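Local coordinates for protein light Chain (Clostridium botulinum, PDB 6BVD) that probably cleaves a SNARE protein of the synaptic vesicle fusion machinery, as the zinc metalloendopeptidase light chain of a mosaic botulinum neurotoxin, at residues Ser198-Asn206 with Glu371-Leu381; Leu217-Ile225 with Ile386-Asn394. One frame throughout, in Å; residues are numbered along the deposited sequence. Where two conformers were deposited one is given.

Contact 1: Ser198-Asn206 with Glu371-Leu381; sequences SPEYATAFN and ENFGPFYLPNL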
loop_
_atom_site.group_PDB
_atom_site.type_symbol
_atom_site.label_atom_id
_atom_site.label_comp_id
_atom_site.label_asym_id
_atom_site.label_seq_id
_atom_site.Cartn_x
_atom_site.Cartn_y
_atom_site.Cartn_z
ATOM N N SER A 198 19.312 -7.615 4.104
ATOM C CA SER A 198 18.756 -8.904 3.760
ATOM C C SER A 198 17.363 -9.016 4.412
ATOM O O SER A 198 17.261 -9.462 5.556
ATOM C CB SER A 198 19.689 -10.016 4.257
ATOM O OG SER A 198 19.323 -11.303 3.819
ATOM N N PRO A 199 16.300 -8.574 3.698
ATOM C CA PRO A 199 14.949 -8.501 4.299
ATOM C C PRO A 199 14.268 -9.844 4.574
ATOM O O PRO A 199 13.359 -9.902 5.421
ATOM C CB PRO A 199 14.141 -7.714 3.254
ATOM C CG PRO A 199 14.822 -8.024 1.965
ATOM C CD PRO A 199 16.310 -8.092 2.298
ATOM N N GLU A 200 14.653 -10.893 3.864
ATOM C CA GLU A 200 13.995 -12.188 3.991
ATOM C C GLU A 200 14.537 -13.114 5.088
ATOM O O GLU A 200 13.981 -14.182 5.290
ATOM C CB GLU A 200 14.082 -12.939 2.665
ATOM C CG GLU A 200 13.340 -12.233 1.523
ATOM C CD GLU A 200 13.261 -13.086 0.283
ATOM O OE1 GLU A 200 14.287 -13.246 -0.413
ATOM O OE2 GLU A 200 12.182 -13.626 0.014
ATOM N N TYR A 201 15.610 -12.725 5.762
ATOM C CA TYR A 201 16.194 -13.556 6.839
ATOM C C TYR A 201 16.226 -12.734 8.123
ATOM O O TYR A 201 16.750 -11.624 8.146
ATOM C CB TYR A 201 17.585 -14.078 6.449
ATOM C CG TYR A 201 17.517 -15.078 5.298
ATOM C CD1 TYR A 201 17.386 -16.449 5.538
ATOM C CD2 TYR A 201 17.506 -14.643 3.977
ATOM C CE1 TYR A 201 17.287 -17.360 4.499
ATOM C CE2 TYR A 201 17.406 -15.542 2.928
ATOM C CZ TYR A 201 17.301 -16.894 3.192
ATOM O OH TYR A 201 17.199 -17.772 2.134
ATOM N N ALA A 202 15.629 -13.264 9.184
ATOM C CA ALA A 202 15.345 -12.473 10.365
ATOM C C ALA A 202 15.565 -13.294 11.620
ATOM O O ALA A 202 15.607 -14.517 11.562
ATOM C CB ALA A 202 13.925 -11.978 10.325
ATOM N N THR A 203 15.701 -12.612 12.751
ATOM C CA THR A 203 15.742 -13.303 14.020
ATOM C C THR A 203 14.495 -12.904 14.807
ATOM O O THR A 203 13.799 -11.962 14.435
ATOM C CB THR A 203 17.022 -12.974 14.824
ATOM O OG1 THR A 203 17.142 -11.550 14.994
ATOM C CG2 THR A 203 18.261 -13.500 14.100
ATOM N N ALA A 204 14.233 -13.642 15.876
ATOM C CA ALA A 204 13.133 -13.373 16.805
ATOM C C ALA A 204 13.700 -12.978 18.168
ATOM O O ALA A 204 14.888 -13.205 18.446
ATOM C CB ALA A 204 12.241 -14.604 16.947
ATOM N N PHE A 205 12.862 -12.377 19.013
ATOM C CA PHE A 205 13.280 -12.032 20.370
ATOM C C PHE A 205 12.282 -12.622 21.367
ATOM O O PHE A 205 11.199 -13.024 20.961
ATOM C CB PHE A 205 13.383 -10.516 20.531
ATOM C CG PHE A 205 12.102 -9.775 20.199
ATOM C CD1 PHE A 205 11.156 -9.501 21.190
ATOM C CD2 PHE A 205 11.846 -9.368 18.903
ATOM C CE1 PHE A 205 9.983 -8.827 20.877
ATOM C CE2 PHE A 205 10.658 -8.706 18.585
ATOM C CZ PHE A 205 9.742 -8.429 19.576
ATOM N N ASN A 206 12.617 -12.632 22.659
ATOM C CA ASN A 206 11.727 -13.203 23.671
ATOM C C ASN A 206 11.067 -12.116 24.518
ATOM O O ASN A 206 11.644 -11.061 24.754
ATOM C CB ASN A 206 12.504 -14.182 24.573
ATOM C CG ASN A 206 11.613 -14.884 25.582
ATOM O OD1 ASN A 206 11.519 -14.471 26.740
ATOM N ND2 ASN A 206 10.958 -15.952 25.148
ATOM N N GLU A 371 18.837 -11.318 23.469
ATOM C CA GLU A 371 19.230 -12.530 22.767
ATOM C C GLU A 371 18.472 -12.612 21.444
ATOM O O GLU A 371 17.276 -12.289 21.376
ATOM C CB GLU A 371 18.958 -13.777 23.631
ATOM C CG GLU A 371 19.568 -15.066 23.079
ATOM C CD GLU A 371 19.363 -16.282 24.009
ATOM O OE1 GLU A 371 18.867 -16.096 25.144
ATOM O OE2 GLU A 371 19.730 -17.412 23.606
ATOM N N ASN A 372 19.176 -13.024 20.394
ATOM C CA ASN A 372 18.554 -13.301 19.098
ATOM C C ASN A 372 18.208 -14.769 19.002
ATOM O O ASN A 372 18.973 -15.607 19.480
ATOM C CB ASN A 372 19.484 -12.908 17.935
ATOM C CG ASN A 372 19.793 -11.429 17.914
ATOM O OD1 ASN A 372 18.929 -10.599 18.189
ATOM N ND2 ASN A 372 21.038 -11.089 17.611
ATOM N N PHE A 373 17.043 -15.083 18.432
ATOM C CA PHE A 373 16.641 -16.479 18.241
ATOM C C PHE A 373 16.375 -16.820 16.775
ATOM O O PHE A 373 15.900 -15.984 15.996
ATOM C CB PHE A 373 15.396 -16.816 19.078
ATOM C CG PHE A 373 15.610 -16.696 20.563
ATOM C CD1 PHE A 373 16.025 -17.788 21.308
ATOM C CD2 PHE A 373 15.435 -15.482 21.204
ATOM C CE1 PHE A 373 16.226 -17.680 22.682
ATOM C CE2 PHE A 373 15.633 -15.356 22.566
ATOM C CZ PHE A 373 16.032 -16.463 23.316
ATOM N N GLY A 374 16.689 -18.054 16.396
ATOM C CA GLY A 374 16.427 -18.495 15.044
ATOM C C GLY A 374 17.706 -19.014 14.419
ATOM O O GLY A 374 18.437 -19.767 15.051
ATOM N N PRO A 375 18.005 -18.580 13.191
ATOM C CA PRO A 375 17.243 -17.584 12.434
ATOM C C PRO A 375 16.111 -18.158 11.580
ATOM O O PRO A 375 15.964 -19.379 11.451
ATOM C CB PRO A 375 18.317 -16.948 11.545
ATOM C CG PRO A 375 19.209 -18.067 11.207
ATOM C CD PRO A 375 19.265 -18.931 12.499
ATOM N N PHE A 376 15.328 -17.247 10.996
ATOM C CA PHE A 376 14.133 -17.578 10.227
ATOM C C PHE A 376 14.158 -17.052 8.793
ATOM O O PHE A 376 14.687 -15.984 8.529
ATOM C CB PHE A 376 12.887 -17.018 10.928
ATOM C CG PHE A 376 12.666 -17.588 12.308
ATOM C CD1 PHE A 376 11.969 -18.772 12.475
ATOM C CD2 PHE A 376 13.158 -16.948 13.425
ATOM C CE1 PHE A 376 11.780 -19.339 13.767
ATOM C CE2 PHE A 376 12.970 -17.509 14.714
ATOM C CZ PHE A 376 12.275 -18.690 14.867
ATOM N N TYR A 377 13.579 -17.822 7.884
ATOM C CA TYR A 377 13.265 -17.321 6.547
ATOM C C TYR A 377 11.820 -16.802 6.540
ATOM O O TYR A 377 10.934 -17.439 7.133
ATOM C CB TYR A 377 13.455 -18.432 5.540
ATOM C CG TYR A 377 13.115 -18.109 4.103
ATOM C CD1 TYR A 377 13.769 -17.087 3.426
ATOM C CD2 TYR A 377 12.192 -18.878 3.406
ATOM C CE1 TYR A 377 13.484 -16.826 2.089
ATOM C CE2 TYR A 377 11.894 -18.612 2.073
ATOM C CZ TYR A 377 12.543 -17.587 1.426
ATOM O OH TYR A 377 12.253 -17.336 0.108
ATOM N N LEU A 378 11.596 -15.644 5.913
ATOM C CA LEU A 378 10.267 -15.047 5.768
ATOM C C LEU A 378 9.820 -15.138 4.310
ATOM O O LEU A 378 10.094 -14.226 3.532
ATOM C CB LEU A 378 10.281 -13.579 6.185
ATOM C CG LEU A 378 11.002 -13.258 7.487
ATOM C CD1 LEU A 378 10.966 -11.791 7.804
ATOM C CD2 LEU A 378 10.384 -14.070 8.609
ATOM N N PRO A 379 9.143 -16.230 3.941
ATOM C CA PRO A 379 8.838 -16.557 2.540
ATOM C C PRO A 379 7.783 -15.678 1.844
ATOM O O PRO A 379 7.781 -15.663 0.597
ATOM C CB PRO A 379 8.326 -17.991 2.635
ATOM C CG PRO A 379 7.729 -18.081 4.011
ATOM C CD PRO A 379 8.632 -17.254 4.872
ATOM N N ASN A 380 6.935 -14.973 2.597
ATOM C CA ASN A 380 5.796 -14.290 1.994
ATOM C C ASN A 380 5.580 -12.833 2.360
ATOM O O ASN A 380 4.443 -12.419 2.612
ATOM C CB ASN A 380 4.507 -15.060 2.328
ATOM C CG ASN A 380 4.559 -16.496 1.868
ATOM O OD1 ASN A 380 4.516 -17.431 2.683
ATOM N ND2 ASN A 380 4.695 -16.689 0.561
ATOM N N LEU A 381 6.641 -12.048 2.395
ATOM C CA LEU A 381 6.542 -10.642 2.722
ATOM C C LEU A 381 5.710 -9.906 1.662
ATOM O O LEU A 381 5.076 -8.879 1.950
ATOM C CB LEU A 381 7.939 -10.021 2.852
ATOM C CG LEU A 381 8.784 -10.549 4.040
ATOM C CD1 LEU A 381 10.205 -9.986 4.010
ATOM C CD2 LEU A 381 8.099 -10.190 5.363
HETATM O O HOH W 1 9.892 -12.797 1.308
HETATM O O HOH W 2 13.656 -15.862 -1.603
HETATM O O HOH W 3 15.291 -11.692 23.350
#
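A202 and A204 put their methyls on the same face of the sheet as F373 and F376, where the two strands pack tightly. A204 CB lies 3.7 Å from F376 CE2, and A202 CB touches L378 CD1 at 3.9 Å. L217 and I219 of the adjacent strand 215-219 extend this face, L217 against F373 and I219 against F376. Five backbone bonds join the segments; the shortest runs from F376 N to A202 O, 2.8 Å. The antiparallel pairing, within a five-stranded sheet, is broken by a beta bulge: between the A202-F376 and A204-F373 pairs the strand 373-377 holds one residue more, G374 and P375 facing T203 alone. At G374 phi is positive (125°), which leaves no room for a CB beside the carbonyl O of F373; a cis peptide bond follows.

On the other face Y377 lays CD1 over one face of the Y201 ring, 3.5 Å from Y201 CZ, with the ring planes 39° apart. A chi1 of 177° swings the Y377 ring alongside the E200 side chain, whose carboxylate is held by Y79 and by a salt bridge to K88. Waters gather at the two ends, and the chain is exposed at N372 and G374. One joins Y377 OH to E200 OE1, another bridges E200 OE2 and L378 O; at the far end a third links N206 N with E371 O.

Contact 2: Leu217-Ile225 with Ile386-Asn394; sequences LFIKDPALI and IYTEVDGFN. With CA (calcium ion), chain C.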
loop_
_atom_site.group_PDB
_atom_site.type_symbol
_atom_site.label_atom_id
_atom_site.label_comp_id
_atom_site.label_asym_id
_atom_site.label_seq_id
_atom_site.Cartn_x
_atom_site.Cartn_y
_atom_site.Cartn_z
ATOM N N LEU A 217 8.122 -16.174 21.634
ATOM C CA LEU A 217 9.031 -15.579 20.656
ATOM C C LEU A 217 8.247 -14.700 19.664
ATOM O O LEU A 217 7.125 -15.034 19.282
ATOM C CB LEU A 217 9.794 -16.656 19.893
ATOM C CG LEU A 217 10.899 -17.385 20.674
ATOM C CD1 LEU A 217 11.601 -18.423 19.790
ATOM C CD2 LEU A 217 11.898 -16.387 21.251
ATOM N N PHE A 218 8.843 -13.576 19.275
ATOM C CA PHE A 218 8.239 -12.650 18.326
ATOM C C PHE A 218 9.198 -12.386 17.162
ATOM O O PHE A 218 10.359 -12.084 17.381
ATOM C CB PHE A 218 7.866 -11.340 19.027
ATOM C CG PHE A 218 6.740 -11.484 20.027
ATOM C CD1 PHE A 218 7.012 -11.920 21.319
ATOM C CD2 PHE A 218 5.425 -11.179 19.687
ATOM C CE1 PHE A 218 5.979 -12.067 22.275
ATOM C CE2 PHE A 218 4.387 -11.296 20.633
ATOM C CZ PHE A 218 4.670 -11.758 21.933
ATOM N N ILE A 219 8.723 -12.538 15.929
ATOM C CA ILE A 219 9.586 -12.285 14.782
ATOM C C ILE A 219 9.686 -10.756 14.570
ATOM O O ILE A 219 8.747 -9.993 14.845
ATOM C CB ILE A 219 9.073 -13.015 13.502
ATOM C CG1 ILE A 219 10.150 -13.041 12.397
ATOM C CG2 ILE A 219 7.772 -12.417 13.005
ATOM C CD1 ILE A 219 11.324 -13.964 12.710
ATOM N N LYS A 220 10.842 -10.310 14.105
ATOM C CA LYS A 220 11.091 -8.899 13.906
ATOM C C LYS A 220 10.494 -8.456 12.567
ATOM O O LYS A 220 10.529 -9.211 11.601
ATOM C CB LYS A 220 12.614 -8.615 13.967
ATOM C CG LYS A 220 13.185 -8.872 15.392
ATOM C CD LYS A 220 14.703 -9.004 15.380
ATOM C CE LYS A 220 15.141 -9.343 16.812
ATOM N NZ LYS A 220 16.547 -9.787 16.881
ATOM N N ASP A 221 9.933 -7.248 12.542
ATOM C CA ASP A 221 9.373 -6.639 11.319
ATOM C C ASP A 221 10.543 -6.114 10.459
ATOM O O ASP A 221 11.266 -5.264 10.906
ATOM C CB ASP A 221 8.412 -5.514 11.690
ATOM C CG ASP A 221 7.681 -4.917 10.477
ATOM O OD1 ASP A 221 8.349 -4.712 9.435
ATOM O OD2 ASP A 221 6.460 -4.660 10.571
ATOM N N PRO A 222 10.722 -6.640 9.234
ATOM C CA PRO A 222 11.836 -6.164 8.382
ATOM C C PRO A 222 11.856 -4.659 8.152
ATOM O O PRO A 222 12.948 -4.138 7.953
ATOM C CB PRO A 222 11.603 -6.907 7.052
ATOM C CG PRO A 222 10.950 -8.173 7.447
ATOM C CD PRO A 222 10.005 -7.768 8.612
ATOM N N ALA A 223 10.713 -3.962 8.212
ATOM C CA ALA A 223 10.733 -2.513 8.017
ATOM C C ALA A 223 11.461 -1.796 9.180
ATOM O O ALA A 223 12.159 -0.786 8.984
ATOM C CB ALA A 223 9.306 -1.961 7.844
ATOM N N LEU A 224 11.322 -2.335 10.388
ATOM C CA LEU A 224 11.987 -1.773 11.547
ATOM C C LEU A 224 13.482 -2.111 11.472
ATOM O O LEU A 224 14.320 -1.259 11.810
ATOM C CB LEU A 224 11.358 -2.301 12.878
ATOM C CG LEU A 224 11.950 -1.628 14.115
ATOM C CD1 LEU A 224 11.692 -0.100 14.046
ATOM C CD2 LEU A 224 11.389 -2.215 15.442
ATOM N N ILE A 225 13.804 -3.322 10.990
ATOM C CA ILE A 225 15.194 -3.718 10.786
ATOM C C ILE A 225 15.859 -2.768 9.756
ATOM O O ILE A 225 16.979 -2.337 9.976
ATOM C CB ILE A 225 15.357 -5.198 10.314
ATOM C CG1 ILE A 225 14.756 -6.177 11.357
ATOM C CG2 ILE A 225 16.834 -5.525 10.108
ATOM C CD1 ILE A 225 15.377 -6.049 12.770
ATOM N N ILE A 386 -0.422 -11.655 4.591
ATOM C CA ILE A 386 0.593 -12.028 5.606
ATOM C C ILE A 386 1.282 -10.790 6.181
ATOM O O ILE A 386 1.475 -10.647 7.384
ATOM C CB ILE A 386 1.687 -12.968 4.987
ATOM C CG1 ILE A 386 1.055 -14.247 4.435
ATOM C CG2 ILE A 386 2.843 -13.226 5.971
ATOM C CD1 ILE A 386 0.383 -15.080 5.479
ATOM N N TYR A 387 1.668 -9.888 5.282
ATOM C CA TYR A 387 2.420 -8.724 5.643
ATOM C C TYR A 387 1.962 -7.548 4.779
ATOM O O TYR A 387 1.946 -7.674 3.561
ATOM C CB TYR A 387 3.916 -9.008 5.431
ATOM C CG TYR A 387 4.835 -7.906 5.842
ATOM C CD1 TYR A 387 5.286 -7.819 7.146
ATOM C CD2 TYR A 387 5.329 -6.979 4.911
ATOM C CE1 TYR A 387 6.143 -6.825 7.542
ATOM C CE2 TYR A 387 6.210 -5.975 5.307
ATOM C CZ TYR A 387 6.631 -5.912 6.620
ATOM O OH TYR A 387 7.535 -4.936 7.041
ATOM N N THR A 388 1.583 -6.425 5.374
ATOM C CA THR A 388 1.151 -5.269 4.561
ATOM C C THR A 388 2.007 -4.034 4.739
ATOM O O THR A 388 2.668 -3.849 5.788
ATOM C CB THR A 388 -0.295 -4.832 4.879
ATOM O OG1 THR A 388 -0.396 -4.384 6.248
ATOM C CG2 THR A 388 -1.268 -5.964 4.584
ATOM N N GLU A 389 2.000 -3.147 3.734
ATOM C CA GLU A 389 2.655 -1.829 3.925
ATOM C C GLU A 389 2.186 -1.085 5.183
ATOM O O GLU A 389 2.992 -0.553 5.929
ATOM C CB GLU A 389 2.366 -0.894 2.716
ATOM C CG GLU A 389 3.011 -1.349 1.381
ATOM C CD GLU A 389 2.186 -2.341 0.570
ATOM O OE1 GLU A 389 1.073 -2.807 0.979
ATOM O OE2 GLU A 389 2.670 -2.713 -0.516
ATOM N N VAL A 390 0.877 -1.004 5.383
ATOM C CA VAL A 390 0.302 -0.145 6.430
ATOM C C VAL A 390 0.456 -0.767 7.830
ATOM O O VAL A 390 0.634 -0.026 8.811
ATOM C CB VAL A 390 -1.216 0.190 6.135
ATOM C CG1 VAL A 390 -2.088 -1.069 6.077
ATOM C CG2 VAL A 390 -1.803 1.205 7.132
ATOM N N ASP A 391 0.385 -2.090 7.933
ATOM C CA ASP A 391 0.369 -2.729 9.301
ATOM C C ASP A 391 1.433 -3.776 9.592
ATOM O O ASP A 391 1.535 -4.280 10.738
ATOM C CB ASP A 391 -1.000 -3.415 9.562
ATOM C CG ASP A 391 -2.171 -2.437 9.626
ATOM O OD1 ASP A 391 -2.019 -1.321 10.179
ATOM O OD2 ASP A 391 -3.262 -2.798 9.101
ATOM N N GLY A 392 2.207 -4.161 8.574
ATOM C CA GLY A 392 3.155 -5.241 8.726
ATOM C C GLY A 392 2.469 -6.580 8.957
ATOM O O GLY A 392 1.552 -6.972 8.223
ATOM N N PHE A 393 2.936 -7.322 9.960
ATOM C CA PHE A 393 2.332 -8.619 10.246
ATOM C C PHE A 393 1.036 -8.488 11.031
ATOM O O PHE A 393 0.241 -9.443 11.081
ATOM C CB PHE A 393 3.274 -9.506 11.079
ATOM C CG PHE A 393 4.553 -9.893 10.377
ATOM C CD1 PHE A 393 4.535 -10.795 9.323
ATOM C CD2 PHE A 393 5.768 -9.414 10.835
ATOM C CE1 PHE A 393 5.746 -11.180 8.710
ATOM C CE2 PHE A 393 6.971 -9.800 10.237
ATOM C CZ PHE A 393 6.946 -10.677 9.166
ATOM N N ASN A 394 0.886 -7.347 11.691
ATOM C CA ASN A 394 -0.166 -7.148 12.674
ATOM C C ASN A 394 -1.483 -6.623 12.031
ATOM O O ASN A 394 -1.965 -5.546 12.352
ATOM C CB ASN A 394 0.344 -6.204 13.787
ATOM C CG ASN A 394 1.494 -6.814 14.624
ATOM O OD1 ASN A 394 1.478 -8.006 14.957
ATOM N ND2 ASN A 394 2.513 -5.992 14.926
HETATM CA CA CA C . 0.493 -4.411 -0.870
HETATM O O HOH W 4 4.649 -6.031 12.119
#
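A buried side-chain contact holds the N-cap D221 and first residue P222 of helix 222-237 against Y387 and F393 of the loop between strands 373-377 and 406-408. D221 CG stands opposite the backbone N (chi1 -174°), which brings OD1 back over the first turn; there it accepts from A223 N at 2.8 Å, the capping bond, and also from Y387 OH, a short 2.5 Å bond on the syn side, 27° out of the carboxylate plane. OD2 forms a salt bridge with R99 and accepts a hydrogen bond from a water that in turn accepts from F393 N, so both carboxylate oxygens have two partners. The capped helix carries the HExxH zinc motif, with H228 and H232 as metal ligands. Y387 brings its ring edge toward D221 while its CD1 sits over the centre of the F393 ring, 3.6 Å above the plane. F393 pushes its CE2 corner into the strand-helix junction, 3.9 Å from I219 CG2 and 4.0 Å from P222 CD; K220 O lies at the ring edge. Further along the loop, E389 binds calcium through both oxygens, OE1 at 2.5 Å, alongside D384 and the same two residues of the second subunit.

In the fold
The two contacts lie about 11 Å apart, centre to centre, on the same side of the chain's centre. Their segments alternate along the sequence: 198-206, 217-225, 371-381, then 386-394. Strands 201-208 and 215-219 are consecutive and adjacent in the five-stranded antiparallel sheet, so contact 1 lies within that sheet and contact 2 where it leads into the zinc-binding helix 222-237. A backbone bond from F218 N to F205 O, 2.9 Å, and a probable hydrogen bond between K220 NZ and T203 OG1, 2.7 Å, join them directly. Together they tie sequence from the C-terminal part of the protease domain to the two strands before the metal-binding helix and to the start of that helix.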